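Local atomic coordinates of sensory box histidine kinase/response regulator (PDB entry 3MR0), a protein that probably works as a two-component phosphorelay sensor kinase with a fused response regulator, the present chain being its PAS sensor domain. Residues T81-Y86 / Q99-A104; G21-N26 / G117-V122; A31-P36 / L49-T54. All coordinates share one frame; numbering follows the deposited sequence. Where two conformers were deposited one is given.

Interaction 1: residues T81-Y86 / Q99-A104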
loop_
_atom_site.group_PDB
_atom_site.type_symbol
_atom_site.label_atom_id
_atom_site.label_comp_id
_atom_site.label_asym_id
_atom_site.label_seq_id
_atom_site.Cartn_x
_atom_site.Cartn_y
_atom_site.Cartn_z
ATOM N N THR A 81 11.884 -5.336 6.631
ATOM C CA THR A 81 10.577 -5.708 6.088
ATOM C C THR A 81 9.760 -4.485 5.644
ATOM O O THR A 81 9.778 -3.434 6.293
ATOM C CB THR A 81 9.792 -6.542 7.118
ATOM O OG1 THR A 81 10.457 -7.797 7.307
ATOM C CG2 THR A 81 8.388 -6.795 6.651
ATOM N N TYR A 82 9.072 -4.618 4.512
ATOM C CA TYR A 82 8.112 -3.605 4.083
ATOM C C TYR A 82 6.697 -4.136 4.269
ATOM O O TYR A 82 6.252 -5.053 3.564
ATOM C CB TYR A 82 8.358 -3.161 2.639
ATOM C CG TYR A 82 7.510 -1.989 2.215
ATOM C CD1 TYR A 82 7.821 -0.694 2.617
ATOM C CD2 TYR A 82 6.391 -2.174 1.414
ATOM C CE1 TYR A 82 7.033 0.381 2.232
ATOM C CE2 TYR A 82 5.604 -1.099 1.015
ATOM C CZ TYR A 82 5.923 0.169 1.424
ATOM O OH TYR A 82 5.126 1.221 1.015
ATOM N N ASP A 83 6.001 -3.536 5.237
ATOM C CA ASP A 83 4.632 -3.896 5.599
ATOM C C ASP A 83 4.024 -2.750 6.389
ATOM O O ASP A 83 4.196 -2.651 7.598
ATOM C CB ASP A 83 4.633 -5.182 6.433
ATOM C CG ASP A 83 3.242 -5.699 6.718
ATOM O OD1 ASP A 83 2.305 -4.890 6.812
ATOM O OD2 ASP A 83 3.094 -6.927 6.856
ATOM N N VAL A 84 3.327 -1.863 5.709
ATOM C CA VAL A 84 2.855 -0.672 6.385
ATOM C C VAL A 84 1.368 -0.518 6.173
ATOM O O VAL A 84 0.815 -1.080 5.233
ATOM C CB VAL A 84 3.590 0.611 5.892
ATOM C CG1 VAL A 84 4.982 0.668 6.444
ATOM C CG2 VAL A 84 3.606 0.695 4.351
ATOM N N GLU A 85 0.729 0.244 7.048
ATOM C CA GLU A 85 -0.635 0.635 6.825
ATOM C C GLU A 85 -0.688 2.141 6.719
ATOM O O GLU A 85 -0.044 2.854 7.485
ATOM C CB GLU A 85 -1.536 0.087 7.932
ATOM C CG GLU A 85 -1.572 -1.440 7.910
ATOM C CD GLU A 85 -2.570 -2.051 8.880
ATOM O OE1 GLU A 85 -2.967 -1.377 9.854
ATOM O OE2 GLU A 85 -2.955 -3.218 8.648
ATOM N N TYR A 86 -1.431 2.636 5.740
ATOM C CA TYR A 86 -1.539 4.078 5.561
ATOM C C TYR A 86 -2.755 4.509 4.745
ATOM O O TYR A 86 -3.455 3.674 4.183
ATOM C CB TYR A 86 -0.252 4.646 4.959
ATOM C CG TYR A 86 0.115 4.146 3.574
ATOM C CD1 TYR A 86 -0.278 4.844 2.424
ATOM C CD2 TYR A 86 0.901 3.019 3.421
ATOM C CE1 TYR A 86 0.088 4.413 1.168
ATOM C CE2 TYR A 86 1.278 2.578 2.176
ATOM C CZ TYR A 86 0.875 3.279 1.051
ATOM O OH TYR A 86 1.277 2.826 -0.188
ATOM N N GLN A 99 -3.290 -1.707 3.750
ATOM C CA GLN A 99 -2.039 -2.340 4.172
ATOM C C GLN A 99 -1.234 -2.640 2.901
ATOM O O GLN A 99 -1.783 -3.180 1.941
ATOM C CB GLN A 99 -2.303 -3.636 4.939
ATOM C CG GLN A 99 -1.041 -4.408 5.255
ATOM C CD GLN A 99 -1.319 -5.765 5.860
ATOM O OE1 GLN A 99 -2.383 -6.342 5.637
ATOM N NE2 GLN A 99 -0.355 -6.293 6.607
ATOM N N SER A 100 0.044 -2.256 2.878
ATOM C CA SER A 100 0.917 -2.519 1.721
ATOM C C SER A 100 2.110 -3.348 2.174
ATOM O O SER A 100 2.801 -2.991 3.134
ATOM C CB SER A 100 1.375 -1.223 1.040
ATOM O OG SER A 100 2.078 -1.467 -0.163
ATOM N N ARG A 101 2.354 -4.444 1.461
ATOM C CA ARG A 101 3.449 -5.366 1.763
ATOM C C ARG A 101 4.179 -5.730 0.474
ATOM O O ARG A 101 3.561 -5.950 -0.557
ATOM C CB ARG A 101 2.903 -6.624 2.444
ATOM C CG ARG A 101 3.947 -7.599 2.926
ATOM C CD ARG A 101 3.296 -8.842 3.555
ATOM N NE ARG A 101 2.561 -8.555 4.793
ATOM C CZ ARG A 101 2.033 -9.488 5.590
ATOM N NH1 ARG A 101 2.148 -10.771 5.287
ATOM N NH2 ARG A 101 1.386 -9.134 6.691
ATOM N N GLY A 102 5.499 -5.797 0.531
ATOM C CA GLY A 102 6.265 -6.016 -0.673
ATOM C C GLY A 102 7.697 -6.406 -0.416
ATOM O O GLY A 102 8.195 -6.288 0.696
ATOM N N GLN A 103 8.344 -6.867 -1.481
ATOM C CA GLN A 103 9.688 -7.393 -1.418
ATOM C C GLN A 103 10.442 -6.939 -2.648
ATOM O O GLN A 103 10.024 -7.205 -3.784
ATOM C CB GLN A 103 9.680 -8.915 -1.367
ATOM C CG GLN A 103 11.086 -9.518 -1.348
ATOM C CD GLN A 103 11.856 -9.131 -0.097
ATOM O OE1 GLN A 103 11.425 -9.431 1.000
ATOM N NE2 GLN A 103 12.983 -8.456 -0.255
ATOM N N ALA A 104 11.552 -6.251 -2.396
ATOM C CA ALA A 104 12.437 -5.761 -3.435
ATOM C C ALA A 104 13.438 -6.841 -3.886
ATOM O O ALA A 104 13.658 -7.829 -3.189
ATOM C CB ALA A 104 13.172 -4.537 -2.924
HETATM O O HOH W 1 3.077 0.773 -0.583
HETATM O O HOH W 2 9.091 -6.942 3.023
#
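Ser100, Tyr82 and Gln99 bury the most surface where strands 82-89 and 95-106 pair as an antiparallel hairpin. Ser100 is gripped through its backbone, facing Val84 as a hydrogen-bonded pair: Ser100 N gives a nearly straight bond to Val84 O (2.7 Å, 168°), and Val84 N returns one to Ser100 O. Its hydroxyl stands anti to the backbone N (chi1 -173°), on the sheet face that also carries Tyr82 and Val84, with the Tyr86 ring coming in beside it. There Ser100 OG lies at the edge of the Tyr82 ring, near its plane, 3.7 Å from Tyr82 CE2, while Ser100 CB approaches Tyr86 CE2. A single water joins the three hydroxyls, hydrogen-bonded to Tyr82 OH, Tyr86 OH and Ser100 OG; it lies in the planes of both rings and ties their tips together.

On the other face, Gln99 reaches past its non-hydrogen-bonded partner Glu85 toward Asp83. Its extended chain carries the amide to the carboxylate, and Gln99 NE2 meets Asp83 OD1 on the syn side (3.0 Å, 171°). In one Arg101 conformer, Asp83 OD2 forms a salt bridge with Arg101 NE at 2.7 Å, although both guanidinium bonds to it, from NE and NH2, are bent and weak. There the carboxylate is shared between two side chains of the facing strand. Glu85 lays CG against Gln99 CB (3.8 Å) and sends OE2 to a salt bridge with Arg125. Tyr82, Tyr86 and Ser100 also line a pocket holding a polyether, probably from the crystallisation liquor, on the inner face of the antiparallel sheet of a PAS fold.

Interaction 2: residues G21-N26 / G117-V122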
loop_
_atom_site.group_PDB
_atom_site.type_symbol
_atom_site.label_atom_id
_atom_site.label_comp_id
_atom_site.label_asym_id
_atom_site.label_seq_id
_atom_site.Cartn_x
_atom_site.Cartn_y
_atom_site.Cartn_z
ATOM N N GLY A 21 -4.919 -6.107 -4.311
ATOM C CA GLY A 21 -4.365 -5.596 -5.552
ATOM C C GLY A 21 -2.865 -5.822 -5.655
ATOM O O GLY A 21 -2.094 -5.496 -4.749
ATOM N N LEU A 22 -2.441 -6.382 -6.777
ATOM C CA LEU A 22 -1.030 -6.682 -7.001
ATOM C C LEU A 22 -0.320 -5.467 -7.580
ATOM O O LEU A 22 -0.892 -4.748 -8.387
ATOM C CB LEU A 22 -0.907 -7.903 -7.930
ATOM C CG LEU A 22 0.313 -8.119 -8.828
ATOM C CD1 LEU A 22 1.414 -8.893 -8.119
ATOM C CD2 LEU A 22 -0.115 -8.856 -10.084
ATOM N N TRP A 23 0.912 -5.229 -7.149
ATOM C CA TRP A 23 1.736 -4.174 -7.732
ATOM C C TRP A 23 3.179 -4.638 -8.040
ATOM O O TRP A 23 3.722 -5.494 -7.354
ATOM C CB TRP A 23 1.682 -2.880 -6.897
ATOM C CG TRP A 23 2.080 -2.982 -5.435
ATOM C CD1 TRP A 23 1.249 -3.154 -4.369
ATOM C CD2 TRP A 23 3.404 -2.857 -4.892
ATOM N NE1 TRP A 23 1.968 -3.158 -3.204
ATOM C CE2 TRP A 23 3.295 -2.988 -3.496
ATOM C CE3 TRP A 23 4.676 -2.657 -5.458
ATOM C CZ2 TRP A 23 4.399 -2.923 -2.656
ATOM C CZ3 TRP A 23 5.767 -2.598 -4.626
ATOM C CH2 TRP A 23 5.624 -2.727 -3.239
ATOM N N ASP A 24 3.770 -4.100 -9.099
ATOM C CA ASP A 24 5.128 -4.483 -9.519
ATOM C C ASP A 24 5.877 -3.223 -9.915
ATOM O O ASP A 24 5.556 -2.594 -10.922
ATOM C CB ASP A 24 5.055 -5.455 -10.699
ATOM C CG ASP A 24 6.437 -5.870 -11.245
ATOM O OD1 ASP A 24 7.479 -5.390 -10.782
ATOM O OD2 ASP A 24 6.471 -6.710 -12.165
ATOM N N TRP A 25 6.885 -2.865 -9.131
ATOM C CA TRP A 25 7.464 -1.534 -9.182
ATOM C C TRP A 25 8.961 -1.500 -9.514
ATOM O O TRP A 25 9.750 -2.269 -8.968
ATOM C CB TRP A 25 7.199 -0.879 -7.839
ATOM C CG TRP A 25 7.687 0.497 -7.662
ATOM C CD1 TRP A 25 7.257 1.620 -8.310
ATOM C CD2 TRP A 25 8.668 0.918 -6.719
ATOM N NE1 TRP A 25 7.927 2.711 -7.837
ATOM C CE2 TRP A 25 8.804 2.308 -6.857
ATOM C CE3 TRP A 25 9.461 0.249 -5.778
ATOM C CZ2 TRP A 25 9.702 3.047 -6.085
ATOM C CZ3 TRP A 25 10.345 0.972 -5.015
ATOM C CH2 TRP A 25 10.461 2.358 -5.166
ATOM N N ASN A 26 9.333 -0.605 -10.425
ATOM C CA ASN A 26 10.723 -0.425 -10.805
ATOM C C ASN A 26 11.267 0.765 -10.055
ATOM O O ASN A 26 10.799 1.887 -10.239
ATOM C CB ASN A 26 10.869 -0.223 -12.316
ATOM C CG ASN A 26 12.324 -0.145 -12.756
ATOM O OD1 ASN A 26 13.056 0.757 -12.365
ATOM N ND2 ASN A 26 12.745 -1.096 -13.575
ATOM N N GLY A 117 4.566 -6.588 -4.700
ATOM C CA GLY A 117 3.753 -6.666 -3.512
ATOM C C GLY A 117 2.281 -6.501 -3.782
ATOM O O GLY A 117 1.809 -6.592 -4.908
ATOM N N TRP A 118 1.541 -6.269 -2.716
ATOM C CA TRP A 118 0.105 -6.141 -2.816
ATOM C C TRP A 118 -0.423 -5.025 -1.924
ATOM O O TRP A 118 0.296 -4.473 -1.090
ATOM C CB TRP A 118 -0.568 -7.469 -2.459
ATOM C CG TRP A 118 -0.082 -8.156 -1.174
ATOM C CD1 TRP A 118 0.800 -9.203 -1.093
ATOM C CD2 TRP A 118 -0.485 -7.881 0.180
ATOM N NE1 TRP A 118 0.980 -9.575 0.207
ATOM C CE2 TRP A 118 0.205 -8.783 1.015
ATOM C CE3 TRP A 118 -1.351 -6.945 0.773
ATOM C CZ2 TRP A 118 0.064 -8.783 2.398
ATOM C CZ3 TRP A 118 -1.493 -6.941 2.153
ATOM C CH2 TRP A 118 -0.788 -7.856 2.951
ATOM N N ILE A 119 -1.686 -4.693 -2.107
ATOM C CA ILE A 119 -2.374 -3.836 -1.178
ATOM C C ILE A 119 -3.715 -4.487 -0.821
ATOM O O ILE A 119 -4.297 -5.207 -1.627
ATOM C CB ILE A 119 -2.587 -2.404 -1.740
ATOM C CG1 ILE A 119 -3.425 -2.425 -3.028
ATOM C CG2 ILE A 119 -1.251 -1.713 -1.949
ATOM C CD1 ILE A 119 -3.914 -1.053 -3.467
HETATM N N MSE A 120 -4.185 -4.240 0.396
HETATM C CA MSE A 120 -5.535 -4.624 0.797
HETATM C C MSE A 120 -6.208 -3.423 1.431
HETATM O O MSE A 120 -5.534 -2.631 2.104
HETATM C CB MSE A 120 -5.515 -5.802 1.775
HETATM C CG MSE A 120 -5.303 -7.129 1.103
HETATM SE SE MSE A 120 -5.801 -8.632 2.235
HETATM C CE MSE A 120 -4.283 -8.676 3.419
ATOM N N ASP A 121 -7.513 -3.284 1.220
ATOM C CA ASP A 121 -8.261 -2.204 1.859
ATOM C C ASP A 121 -8.627 -2.623 3.258
ATOM O O ASP A 121 -9.417 -3.545 3.421
ATOM C CB ASP A 121 -9.542 -1.842 1.100
ATOM C CG ASP A 121 -10.160 -0.548 1.608
ATOM O OD1 ASP A 121 -10.437 -0.445 2.815
ATOM O OD2 ASP A 121 -10.336 0.397 0.815
ATOM N N VAL A 122 -8.039 -1.956 4.252
ATOM C CA VAL A 122 -8.259 -2.273 5.668
ATOM C C VAL A 122 -9.001 -1.148 6.407
ATOM O O VAL A 122 -8.866 -1.001 7.617
ATOM C CB VAL A 122 -6.927 -2.601 6.413
ATOM C CG1 VAL A 122 -6.263 -3.854 5.823
ATOM C CG2 VAL A 122 -5.980 -1.395 6.414
#
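Trp23 and Gly117 face each other across the middle of the PAS-fold sheet, where strand 21-25 runs antiparallel to strand 112-121 and so brings the two ends of the domain's sheet sequence side by side. They form a hydrogen-bonded pair, with Trp23 N bound to Gly117 O (2.8 Å) and Gly117 N to Trp23 O. A second such pair, Gly21 with Ile119, is likewise closed by two backbone bonds, and Leu22 and Trp118 make the non-hydrogen-bonded pair between them.

The side chain of Trp23 folds back over the neighbouring strand. From CB, the first torsion sets CG between the backbone N and the carbonyl carbon (chi1 57°), and CG comes to 3.7 Å from Gly117 O. CD1 comes to 3.5 Å from Trp118 C. On the fused side, CD2 and CE2 lie against the Gly117 backbone, with CE2 3.7 Å from Gly117 CA; that CA sits over one ring face, offset toward the rim, in a CH-pi contact. Farther out, CZ2 stays near the same CA, and CE3 and CZ3 pass Gly117 N. With no side chain at Gly117, the indole can lie directly on the backbone. The same ring lines a pocket, together with Trp25, that holds a polyether probably taken from the crystallisation liquor.

Leu22 and Trp118 point to the opposite face, where Trp118 touches Val15 of helix 11-17, as does Leu22 in one of its two conformers. Back at the indole, Ile119 CG2 packs obliquely against the five-membered ring, 3.8 Å from Trp23 CD1, while Trp23 NE1 makes a weak, bent hydrogen bond to Trp118 O (3.0 Å, 144°).

Interaction 3: residues A31-P36 / L49-T54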
loop_
_atom_site.group_PDB
_atom_site.type_symbol
_atom_site.label_atom_id
_atom_site.label_comp_id
_atom_site.label_asym_id
_atom_site.label_seq_id
_atom_site.Cartn_x
_atom_site.Cartn_y
_atom_site.Cartn_z
ATOM N N ALA A 31 8.182 3.511 -12.537
ATOM C CA ALA A 31 7.114 2.787 -13.212
ATOM C C ALA A 31 6.485 1.682 -12.350
ATOM O O ALA A 31 7.172 0.943 -11.656
ATOM C CB ALA A 31 7.634 2.192 -14.509
HETATM N N MSE A 32 5.167 1.553 -12.444
HETATM C CA MSE A 32 4.459 0.598 -11.631
HETATM C C MSE A 32 3.367 -0.089 -12.445
HETATM O O MSE A 32 2.563 0.579 -13.081
HETATM C CB MSE A 32 3.866 1.311 -10.425
HETATM C CG MSE A 32 3.305 0.336 -9.405
HETATM SE SE MSE A 32 2.879 1.114 -7.676
HETATM C CE MSE A 32 2.508 2.927 -8.238
ATOM N N TYR A 33 3.364 -1.422 -12.439
ATOM C CA TYR A 33 2.236 -2.200 -12.952
ATOM C C TYR A 33 1.204 -2.384 -11.853
ATOM O O TYR A 33 1.558 -2.590 -10.695
ATOM C CB TYR A 33 2.651 -3.566 -13.502
ATOM C CG TYR A 33 1.445 -4.451 -13.762
ATOM C CD1 TYR A 33 0.605 -4.215 -14.846
ATOM C CD2 TYR A 33 1.124 -5.500 -12.900
ATOM C CE1 TYR A 33 -0.514 -5.009 -15.077
ATOM C CE2 TYR A 33 0.015 -6.302 -13.120
ATOM C CZ TYR A 33 -0.807 -6.055 -14.215
ATOM O OH TYR A 33 -1.920 -6.849 -14.438
ATOM N N LEU A 34 -0.067 -2.295 -12.233
ATOM C CA LEU A 34 -1.188 -2.388 -11.303
ATOM C C LEU A 34 -2.190 -3.441 -11.771
ATOM O O LEU A 34 -2.602 -3.446 -12.931
ATOM C CB LEU A 34 -1.917 -1.037 -11.188
ATOM C CG LEU A 34 -1.163 0.281 -11.347
ATOM C CD1 LEU A 34 -2.137 1.408 -11.352
ATOM C CD2 LEU A 34 -0.162 0.435 -10.228
ATOM N N SER A 35 -2.593 -4.326 -10.872
ATOM C CA SER A 35 -3.593 -5.292 -11.226
ATOM C C SER A 35 -4.937 -4.578 -11.316
ATOM O O SER A 35 -5.116 -3.482 -10.753
ATOM C CB SER A 35 -3.639 -6.410 -10.200
ATOM O OG SER A 35 -4.085 -5.926 -8.947
ATOM N N PRO A 36 -5.901 -5.186 -12.036
ATOM C CA PRO A 36 -7.240 -4.582 -12.065
ATOM C C PRO A 36 -7.750 -4.297 -10.656
ATOM O O PRO A 36 -8.277 -3.193 -10.455
ATOM C CB PRO A 36 -8.093 -5.651 -12.760
ATOM C CG PRO A 36 -7.109 -6.382 -13.649
ATOM C CD PRO A 36 -5.808 -6.397 -12.885
ATOM N N LEU A 49 -7.490 3.915 -15.706
ATOM C CA LEU A 49 -6.066 4.078 -15.471
ATOM C C LEU A 49 -5.378 2.964 -16.255
ATOM O O LEU A 49 -5.879 1.837 -16.290
ATOM C CB LEU A 49 -5.748 3.930 -13.981
ATOM C CG LEU A 49 -6.269 4.955 -12.972
ATOM C CD1 LEU A 49 -6.097 4.448 -11.549
ATOM C CD2 LEU A 49 -5.552 6.272 -13.155
ATOM N N PRO A 50 -4.228 3.256 -16.885
ATOM C CA PRO A 50 -3.432 2.288 -17.676
ATOM C C PRO A 50 -2.776 1.188 -16.835
ATOM O O PRO A 50 -2.519 1.427 -15.663
ATOM C CB PRO A 50 -2.347 3.157 -18.302
ATOM C CG PRO A 50 -2.891 4.531 -18.225
ATOM C CD PRO A 50 -3.684 4.611 -16.975
ATOM N N ASP A 51 -2.520 0.012 -17.392
ATOM C CA ASP A 51 -1.883 -1.027 -16.595
ATOM C C ASP A 51 -0.506 -0.592 -15.980
ATOM O O ASP A 51 0.082 -1.349 -15.197
ATOM C CB ASP A 51 -1.761 -2.348 -17.382
ATOM C CG ASP A 51 -3.067 -3.168 -17.404
ATOM O OD1 ASP A 51 -4.041 -2.792 -16.727
ATOM O OD2 ASP A 51 -3.120 -4.212 -18.097
ATOM N N GLU A 52 -0.014 0.619 -16.306
ATOM C CA GLU A 52 1.313 1.107 -15.842
ATOM C C GLU A 52 1.455 2.632 -15.645
ATOM O O GLU A 52 1.306 3.394 -16.597
ATOM C CB GLU A 52 2.422 0.654 -16.804
ATOM C CG GLU A 52 2.558 -0.858 -16.983
ATOM C CD GLU A 52 3.824 -1.240 -17.729
ATOM O OE1 GLU A 52 3.913 -2.393 -18.228
ATOM O OE2 GLU A 52 4.731 -0.381 -17.812
ATOM N N ILE A 53 1.780 3.073 -14.428
ATOM C CA ILE A 53 1.945 4.508 -14.132
ATOM C C ILE A 53 3.343 4.878 -13.586
ATOM O O ILE A 53 3.928 4.126 -12.792
ATOM C CB ILE A 53 0.874 5.006 -13.156
ATOM C CG1 ILE A 53 0.920 4.186 -11.872
ATOM C CG2 ILE A 53 -0.496 4.921 -13.795
ATOM C CD1 ILE A 53 -0.164 4.519 -10.892
ATOM N N THR A 54 3.853 6.048 -13.997
ATOM C CA THR A 54 5.282 6.363 -13.882
ATOM C C THR A 54 5.518 7.743 -13.278
ATOM O O THR A 54 5.009 8.045 -12.205
ATOM C CB THR A 54 6.006 6.269 -15.271
ATOM O OG1 THR A 54 5.481 5.174 -16.038
ATOM C CG2 THR A 54 7.517 6.092 -15.107
HETATM O O HOH W 3 -3.842 -4.967 -15.066
#
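Met32 and Ile53 form a hydrogen-bonded antiparallel pair in which Ile53 N binds Met32 O (2.9 Å, 149°), the return bond from Met32 N to Ile53 O is weak, and a further bond runs from Leu34 N to Asp51 O just beyond the pairing. Met32 and Ile53 share one face, and the end of Leu34 swings in to join them. Ile53 CD1 meets Leu34 CD1 at 3.7 Å, the two side chains crossing at about a right angle, whereas the selenomethionine Met32 lies alongside Ile53 and brings its terminal CE to 4.1 Å from the same CD1. Together these strands form the edge of the antiparallel PAS-fold sheet, with 52-53 outermost and 32-34 pairing on its inner side with strand 21-25.

Tyr33 and Glu52 are on the other face. CG of Tyr33 is anti to the backbone N (chi1 168°), and the ring runs beside Asp51, in the loop before Glu52, ring and carboxylate planes 85° apart. Tyr33 CE1 touches Asp51 CB at 3.7 Å. A water bridges the polar ends, hydrogen-bonded to Tyr33 OH and donating to Leu34 O, with a weak bond to Asp51 OD1; that carboxylate oxygen also has a salt bridge to Lys39. Glu52 puts CG at the edge of the Tyr33 ring, near its plane. At the far end of the pairing, Thr54 CG2 rests 3.9 Å from Ala31 CB.

All three contacts belong to one antiparallel PAS-fold sheet, ordered 52-53, 32-34, 21-25, 112-121, 95-106 and 82-89. Interaction 3 lies at one edge, interaction 1 at the other, and interaction 2 in the middle; the centres of interactions 3 and 1 lie about 11 and 9 Å from that of interaction 2 and about 18 Å from each other. Interactions 3 and 1 close in series along the chain, inside the loop interaction 2 closes. Backbone hydrogen bonds, Tyr33 N to Asp24 O and Gln99 N to Met120 O, carry the sheet across. Interaction 2, joining the first and last strands, unites the edge pairings in one sheet whose inner face, with Ser100 OG near Trp23 NE1, lines the polyether pocket.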